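DTDP-4-dehydrorhamnose 3-epimerase (PDB 2C0Z) catalyses the 3-epimerisation of a dTDP-4-keto-6-deoxy sugar, acting together with NovU in the biosynthesis of the antibiotic novobiocin. Local coordinates at residues Q79-C85 and T138-S144; G88-V94 and W107-D113. All coordinates share one frame. Residue numbers count along the deposited sequence, not the author numbering.

Contact 1: residues Q79-C85 and T138-S144; sequences QAKYVTC and TLCYLSS
Two neighbouring antiparallel strands in one sheet of the RmlC-like cupin fold, 81-85 and 138-143, run at 166° to each other with their axes 4.6 Å apart at closest approach. Both backbones are extended. Tyr82-Leu142 and Thr84-Cys140 form the hydrogen-bonded pairs; Lys81-Ser143, Val83-Tyr141 and Cys85-Leu139 are non-hydrogen-bonded pairs, with CA-CA distances of 4.4 to 4.5 Å. Tyr82 N to Leu142 O and Leu142 N to Tyr82 O both measure 2.8 Å, Thr84 N to Cys140 O 2.9 Å, and Cys140 N to Thr84 O 2.8 Å. Just past the paired strands, at the Ala80 end, one further main-chain bond and one side-chain bond follow: Ser144 N donates to Ala80 O (3.0 Å), while Ser144 OG, at chi1 p, accepts from Ala80 N at 2.9 Å.

The face bearing Lys81, Val83, Cys85, Leu139, Tyr141 and Ser143 looks into the cupin barrel. There Tyr141, by similarity the proton donor of the active site, takes chi1 m; its CD2 packs on Val83 CG2 at 3.8 Å, and its OH is hydrogen-bonded to Ser60. Val83 and Tyr141 also touch His128, a probable substrate-binding residue. Cys85 CB meets Leu139 CD2 at 3.5 Å. On the other face, Tyr82 OH bonds to the carbonyl of Trp38 and Thr84 OG1 to that of Arg118, while Cys140 and Leu142 pack against the second subunit. Lys81, probably a substrate-binding residue, has its ammonium held by two oxygens: NZ donates to Ser143 OG at 3.1 Å and, in a very short bond of 2.4 Å, to Gln79 OE1.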
loop_
_atom_site.group_PDB
_atom_site.type_symbol
_atom_site.label_atom_id
_atom_site.label_comp_id
_atom_site.label_asym_id
_atom_site.label_seq_id
_atom_site.Cartn_x
_atom_site.Cartn_y
_atom_site.Cartn_z
ATOM N N GLN A 79 4.077 7.766 16.357
ATOM C CA GLN A 79 3.846 7.315 14.989
ATOM C C GLN A 79 2.562 6.503 14.986
ATOM O O GLN A 79 2.353 5.698 15.886
ATOM C CB GLN A 79 4.986 6.406 14.529
ATOM C CG GLN A 79 4.832 5.896 13.094
ATOM C CD GLN A 79 5.794 4.791 12.779
ATOM O OE1 GLN A 79 5.559 3.639 13.153
ATOM N NE2 GLN A 79 6.888 5.124 12.099
ATOM N N ALA A 80 1.726 6.728 13.993
ATOM C CA ALA A 80 0.560 5.890 13.760
ATOM C C ALA A 80 0.806 5.048 12.521
ATOM O O ALA A 80 1.537 5.455 11.643
ATOM C CB ALA A 80 -0.630 6.740 13.537
ATOM N N LYS A 81 0.185 3.880 12.480
ATOM C CA LYS A 81 0.415 2.923 11.394
ATOM C C LYS A 81 -0.909 2.356 10.919
ATOM O O LYS A 81 -1.814 2.118 11.712
ATOM C CB LYS A 81 1.280 1.735 11.869
ATOM C CG LYS A 81 2.728 2.005 12.049
ATOM C CD LYS A 81 3.452 0.659 12.366
ATOM C CE LYS A 81 4.737 0.550 11.591
ATOM N NZ LYS A 81 5.466 1.847 11.552
ATOM N N TYR A 82 -0.979 2.083 9.627
ATOM C CA TYR A 82 -2.150 1.513 8.973
ATOM C C TYR A 82 -1.644 0.327 8.193
ATOM O O TYR A 82 -0.919 0.482 7.214
ATOM C CB TYR A 82 -2.766 2.608 8.099
ATOM C CG TYR A 82 -4.170 2.397 7.584
ATOM C CD1 TYR A 82 -4.390 1.639 6.458
ATOM C CD2 TYR A 82 -5.265 2.968 8.216
ATOM C CE1 TYR A 82 -5.674 1.448 5.954
ATOM C CE2 TYR A 82 -6.537 2.801 7.731
ATOM C CZ TYR A 82 -6.744 2.040 6.578
ATOM O OH TYR A 82 -8.019 1.920 6.092
ATOM N N VAL A 83 -2.017 -0.862 8.645
ATOM C CA VAL A 83 -1.408 -2.110 8.211
ATOM C C VAL A 83 -2.400 -3.056 7.559
ATOM O O VAL A 83 -3.508 -3.241 8.056
ATOM C CB VAL A 83 -0.584 -2.792 9.323
ATOM C CG1 VAL A 83 -1.449 -3.251 10.469
ATOM C CG2 VAL A 83 0.250 -3.945 8.765
ATOM N N THR A 84 -1.964 -3.706 6.468
ATOM C CA THR A 84 -2.763 -4.736 5.835
ATOM C C THR A 84 -1.901 -5.844 5.267
ATOM O O THR A 84 -0.706 -5.653 5.034
ATOM C CB THR A 84 -3.650 -4.095 4.741
ATOM O OG1 THR A 84 -4.686 -4.987 4.375
ATOM C CG2 THR A 84 -2.910 -3.823 3.449
ATOM N N CYS A 85 -2.474 -7.022 5.094
ATOM C CA CYS A 85 -1.741 -8.126 4.468
ATOM C C CYS A 85 -2.200 -8.291 3.036
ATOM O O CYS A 85 -3.381 -8.509 2.770
ATOM C CB CYS A 85 -1.934 -9.405 5.254
ATOM S SG CYS A 85 -1.196 -10.866 4.471
ATOM N N THR A 138 3.063 -11.135 3.079
ATOM C CA THR A 138 3.488 -9.787 2.762
ATOM C C THR A 138 2.555 -8.761 3.400
ATOM O O THR A 138 1.350 -8.768 3.135
ATOM C CB THR A 138 3.441 -9.603 1.226
ATOM O OG1 THR A 138 4.249 -10.614 0.584
ATOM C CG2 THR A 138 4.031 -8.248 0.826
ATOM N N LEU A 139 3.113 -7.911 4.255
ATOM C CA LEU A 139 2.394 -6.823 4.892
ATOM C C LEU A 139 2.750 -5.521 4.198
ATOM O O LEU A 139 3.888 -5.331 3.770
ATOM C CB LEU A 139 2.751 -6.713 6.372
ATOM C CG LEU A 139 2.296 -7.870 7.211
ATOM C CD1 LEU A 139 2.635 -7.543 8.651
ATOM C CD2 LEU A 139 0.829 -8.096 7.028
ATOM N N CYS A 140 1.756 -4.643 4.057
ATOM C CA CYS A 140 1.943 -3.296 3.577
ATOM C C CYS A 140 1.538 -2.340 4.689
ATOM O O CYS A 140 0.489 -2.541 5.332
ATOM C CB CYS A 140 1.094 -3.069 2.332
ATOM S SG CYS A 140 1.311 -1.457 1.581
ATOM N N TYR A 141 2.358 -1.335 4.953
ATOM C CA TYR A 141 2.164 -0.431 6.077
ATOM C C TYR A 141 2.202 0.986 5.546
ATOM O O TYR A 141 3.090 1.323 4.757
ATOM C CB TYR A 141 3.341 -0.513 7.111
ATOM C CG TYR A 141 3.857 -1.847 7.565
ATOM C CD1 TYR A 141 4.578 -2.651 6.706
ATOM C CD2 TYR A 141 3.698 -2.261 8.878
ATOM C CE1 TYR A 141 5.116 -3.860 7.120
ATOM C CE2 TYR A 141 4.232 -3.475 9.313
ATOM C CZ TYR A 141 4.931 -4.267 8.424
ATOM O OH TYR A 141 5.469 -5.487 8.814
ATOM N N LEU A 142 1.258 1.808 5.969
ATOM C CA LEU A 142 1.324 3.252 5.793
ATOM C C LEU A 142 1.553 3.879 7.164
ATOM O O LEU A 142 0.839 3.545 8.128
ATOM C CB LEU A 142 0.049 3.780 5.172
ATOM C CG LEU A 142 -0.496 3.005 3.965
ATOM C CD1 LEU A 142 -1.800 3.628 3.478
ATOM C CD2 LEU A 142 0.509 2.961 2.844
ATOM N N SER A 143 2.569 4.726 7.263
ATOM C CA SER A 143 2.984 5.299 8.557
ATOM C C SER A 143 2.910 6.812 8.499
ATOM O O SER A 143 3.227 7.413 7.479
ATOM C CB SER A 143 4.417 4.876 8.907
ATOM O OG SER A 143 4.542 3.458 9.065
ATOM N N SER A 144 2.549 7.413 9.636
ATOM C CA SER A 144 2.460 8.864 9.767
ATOM C C SER A 144 3.784 9.560 10.048
ATOM O O SER A 144 3.824 10.776 10.094
ATOM C CB SER A 144 1.466 9.225 10.873
ATOM O OG SER A 144 2.020 8.916 12.164
#

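Contact 2: residues G88-V94 and W107-D113; sequences GAVFDVV and WEGTRLD
This is a beta-hairpin pairing: strands 89-94 and 107-113 lie side by side at one margin of the five-stranded sheet of the cupin fold, 107-113 being its outermost strand within the chain. They run antiparallel at 152°, axes 4.5 Å apart. Val90-Leu112, Asp92-Thr110 and Val94-Glu108 are the hydrogen-bonded pairs, each with two N-H...O hydrogen bonds: Val90 N to Leu112 O 2.8 Å and Leu112 N to Val90 O 3.1 Å; Asp92 N to Thr110 O 2.9 Å and Thr110 N to Asp92 O 2.8 Å; Val94 N to Glu108 O and Glu108 N to Val94 O, both 3.0 Å.

On the face of Phe91 and Val93, Phe91 (chi1 t) brings CZ within 3.8 Å of Gly109 CA, where a CB would clash, and meets Trp107 CZ3 edge to edge, also at 3.8 Å. Arg111 NE forms a salt bridge with Asp113 OD2 (2.9 Å). The other face carries Asp92 and Val90, whose CG2 lies 3.9 Å from Leu112 CB. A water donates to Thr110 OG1 (3.0 Å) and lies 2.9 Å from Asp92 O. Asp92 OD1 is hydrogen-bonded to NE2 of His128, a probable substrate-binding residue, so this buried carboxylate probably helps to fix the imidazole's orientation.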
loop_
_atom_site.group_PDB
_atom_site.type_symbol
_atom_site.label_atom_id
_atom_site.label_comp_id
_atom_site.label_asym_id
_atom_site.label_seq_id
_atom_site.Cartn_x
_atom_site.Cartn_y
_atom_site.Cartn_z
ATOM N N GLY A 88 -0.901 -13.732 1.398
ATOM C CA GLY A 88 -0.760 -14.670 2.477
ATOM C C GLY A 88 -1.650 -14.333 3.656
ATOM O O GLY A 88 -2.757 -13.800 3.501
ATOM N N ALA A 89 -1.176 -14.702 4.841
ATOM C CA ALA A 89 -1.935 -14.497 6.057
ATOM C C ALA A 89 -1.004 -14.284 7.235
ATOM O O ALA A 89 0.024 -14.948 7.358
ATOM C CB ALA A 89 -2.867 -15.705 6.343
ATOM N N VAL A 90 -1.385 -13.369 8.112
ATOM C CA VAL A 90 -0.629 -13.127 9.347
ATOM C C VAL A 90 -1.577 -13.036 10.523
ATOM O O VAL A 90 -2.756 -12.700 10.374
ATOM C CB VAL A 90 0.273 -11.868 9.362
ATOM C CG1 VAL A 90 1.191 -11.821 8.134
ATOM C CG2 VAL A 90 -0.519 -10.579 9.571
ATOM N N PHE A 91 -1.056 -13.402 11.692
ATOM C CA PHE A 91 -1.699 -13.089 12.940
ATOM C C PHE A 91 -1.087 -11.769 13.392
ATOM O O PHE A 91 0.087 -11.718 13.781
ATOM C CB PHE A 91 -1.434 -14.215 13.934
ATOM C CG PHE A 91 -2.126 -14.044 15.264
ATOM C CD1 PHE A 91 -3.506 -14.140 15.348
ATOM C CD2 PHE A 91 -1.387 -13.800 16.430
ATOM C CE1 PHE A 91 -4.167 -14.016 16.593
ATOM C CE2 PHE A 91 -2.027 -13.714 17.679
ATOM C CZ PHE A 91 -3.418 -13.802 17.745
ATOM N N ASP A 92 -1.870 -10.705 13.329
ATOM C CA ASP A 92 -1.397 -9.357 13.624
ATOM C C ASP A 92 -1.767 -8.973 15.044
ATOM O O ASP A 92 -2.903 -9.162 15.475
ATOM C CB ASP A 92 -2.053 -8.375 12.651
ATOM C CG ASP A 92 -1.451 -7.018 12.746
ATOM O OD1 ASP A 92 -0.375 -6.848 12.117
ATOM O OD2 ASP A 92 -1.938 -6.119 13.476
ATOM N N VAL A 93 -0.823 -8.415 15.774
ATOM C CA VAL A 93 -1.026 -8.108 17.206
ATOM C C VAL A 93 -0.724 -6.666 17.506
ATOM O O VAL A 93 0.337 -6.119 17.128
ATOM C CB VAL A 93 -0.160 -9.037 18.080
ATOM C CG1 VAL A 93 -0.234 -8.696 19.566
ATOM C CG2 VAL A 93 -0.583 -10.460 17.867
ATOM N N VAL A 94 -1.660 -6.035 18.194
ATOM C CA VAL A 94 -1.448 -4.706 18.751
ATOM C C VAL A 94 -1.340 -4.831 20.268
ATOM O O VAL A 94 -2.007 -5.670 20.907
ATOM C CB VAL A 94 -2.546 -3.693 18.355
ATOM C CG1 VAL A 94 -2.504 -3.392 16.857
ATOM C CG2 VAL A 94 -3.923 -4.201 18.722
ATOM N N TRP A 107 -3.238 -6.999 24.897
ATOM C CA TRP A 107 -3.043 -7.134 23.452
ATOM C C TRP A 107 -4.292 -7.643 22.752
ATOM O O TRP A 107 -5.227 -8.129 23.365
ATOM C CB TRP A 107 -1.836 -8.035 23.189
ATOM C CG TRP A 107 -1.993 -9.460 23.592
ATOM C CD1 TRP A 107 -1.656 -10.019 24.822
ATOM C CD2 TRP A 107 -2.468 -10.558 22.787
ATOM N NE1 TRP A 107 -1.937 -11.359 24.820
ATOM C CE2 TRP A 107 -2.428 -11.724 23.589
ATOM C CE3 TRP A 107 -2.930 -10.677 21.467
ATOM C CZ2 TRP A 107 -2.851 -12.977 23.128
ATOM C CZ3 TRP A 107 -3.349 -11.942 21.008
ATOM C CH2 TRP A 107 -3.295 -13.071 21.823
ATOM N N GLU A 108 -4.300 -7.491 21.445
ATOM C CA GLU A 108 -5.381 -8.013 20.632
ATOM C C GLU A 108 -4.816 -8.462 19.307
ATOM O O GLU A 108 -4.051 -7.752 18.684
ATOM C CB GLU A 108 -6.487 -6.984 20.428
ATOM C CG GLU A 108 -7.725 -7.572 19.766
ATOM C CD GLU A 108 -8.960 -6.697 19.904
ATOM O OE1 GLU A 108 -8.949 -5.705 20.662
ATOM O OE2 GLU A 108 -9.972 -7.026 19.250
ATOM N N GLY A 109 -5.224 -9.652 18.899
ATOM C CA GLY A 109 -4.803 -10.235 17.638
ATOM C C GLY A 109 -5.926 -10.183 16.620
ATOM O O GLY A 109 -7.102 -10.355 16.959
ATOM N N THR A 110 -5.544 -9.936 15.368
ATOM C CA THR A 110 -6.460 -9.866 14.233
ATOM C C THR A 110 -5.860 -10.682 13.098
ATOM O O THR A 110 -4.674 -10.576 12.821
ATOM C CB THR A 110 -6.582 -8.388 13.743
ATOM O OG1 THR A 110 -7.048 -7.538 14.817
ATOM C CG2 THR A 110 -7.626 -8.235 12.683
ATOM N N ARG A 111 -6.680 -11.471 12.399
ATOM C CA ARG A 111 -6.156 -12.156 11.211
ATOM C C ARG A 111 -6.218 -11.181 10.036
ATOM O O ARG A 111 -7.293 -10.674 9.676
ATOM C CB ARG A 111 -6.938 -13.425 10.910
ATOM C CG ARG A 111 -6.405 -14.171 9.721
ATOM C CD ARG A 111 -7.312 -15.294 9.288
ATOM N NE ARG A 111 -6.747 -16.094 8.212
ATOM C CZ ARG A 111 -6.145 -17.258 8.395
ATOM N NH1 ARG A 111 -5.966 -17.719 9.624
ATOM N NH2 ARG A 111 -5.661 -17.933 7.357
ATOM N N LEU A 112 -5.042 -10.855 9.511
ATOM C CA LEU A 112 -4.893 -10.026 8.317
ATOM C C LEU A 112 -4.454 -10.948 7.204
ATOM O O LEU A 112 -3.348 -11.515 7.260
ATOM C CB LEU A 112 -3.877 -8.896 8.541
ATOM C CG LEU A 112 -4.242 -7.873 9.623
ATOM C CD1 LEU A 112 -3.187 -6.754 9.640
ATOM C CD2 LEU A 112 -5.638 -7.333 9.391
ATOM N N ASP A 113 -5.310 -11.127 6.204
ATOM C CA ASP A 113 -4.952 -12.009 5.106
ATOM C C ASP A 113 -5.396 -11.434 3.781
ATOM O O ASP A 113 -6.013 -10.360 3.718
ATOM C CB ASP A 113 -5.463 -13.440 5.352
ATOM C CG ASP A 113 -6.974 -13.544 5.371
ATOM O OD1 ASP A 113 -7.656 -12.707 4.779
ATOM O OD2 ASP A 113 -7.579 -14.469 5.947
HETATM O O HOH W 1 -4.333 -6.624 15.528
#

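Contact 2 is nested along the chain inside the loop closed by contact 1: strand 81-87 leads directly into 89-96, 107-113 completes the hairpin, and strand 136-143 returns to pair with 81-87. The two contacts belong to different antiparallel sheets, their centres 12 Å apart, and these sheets pack on each other as the walls of the cupin barrel. They touch where Leu139 CD2 meets Val90 CG2 at 3.8 Å and Cys85 CB approaches Leu112 O at 3.2 Å. Between them sits His128, on strand 126-132 of the second sheet, approached by Tyr141 from contact 1 and Asp92 from contact 2, so both sheets contribute to the probable catalytic pocket.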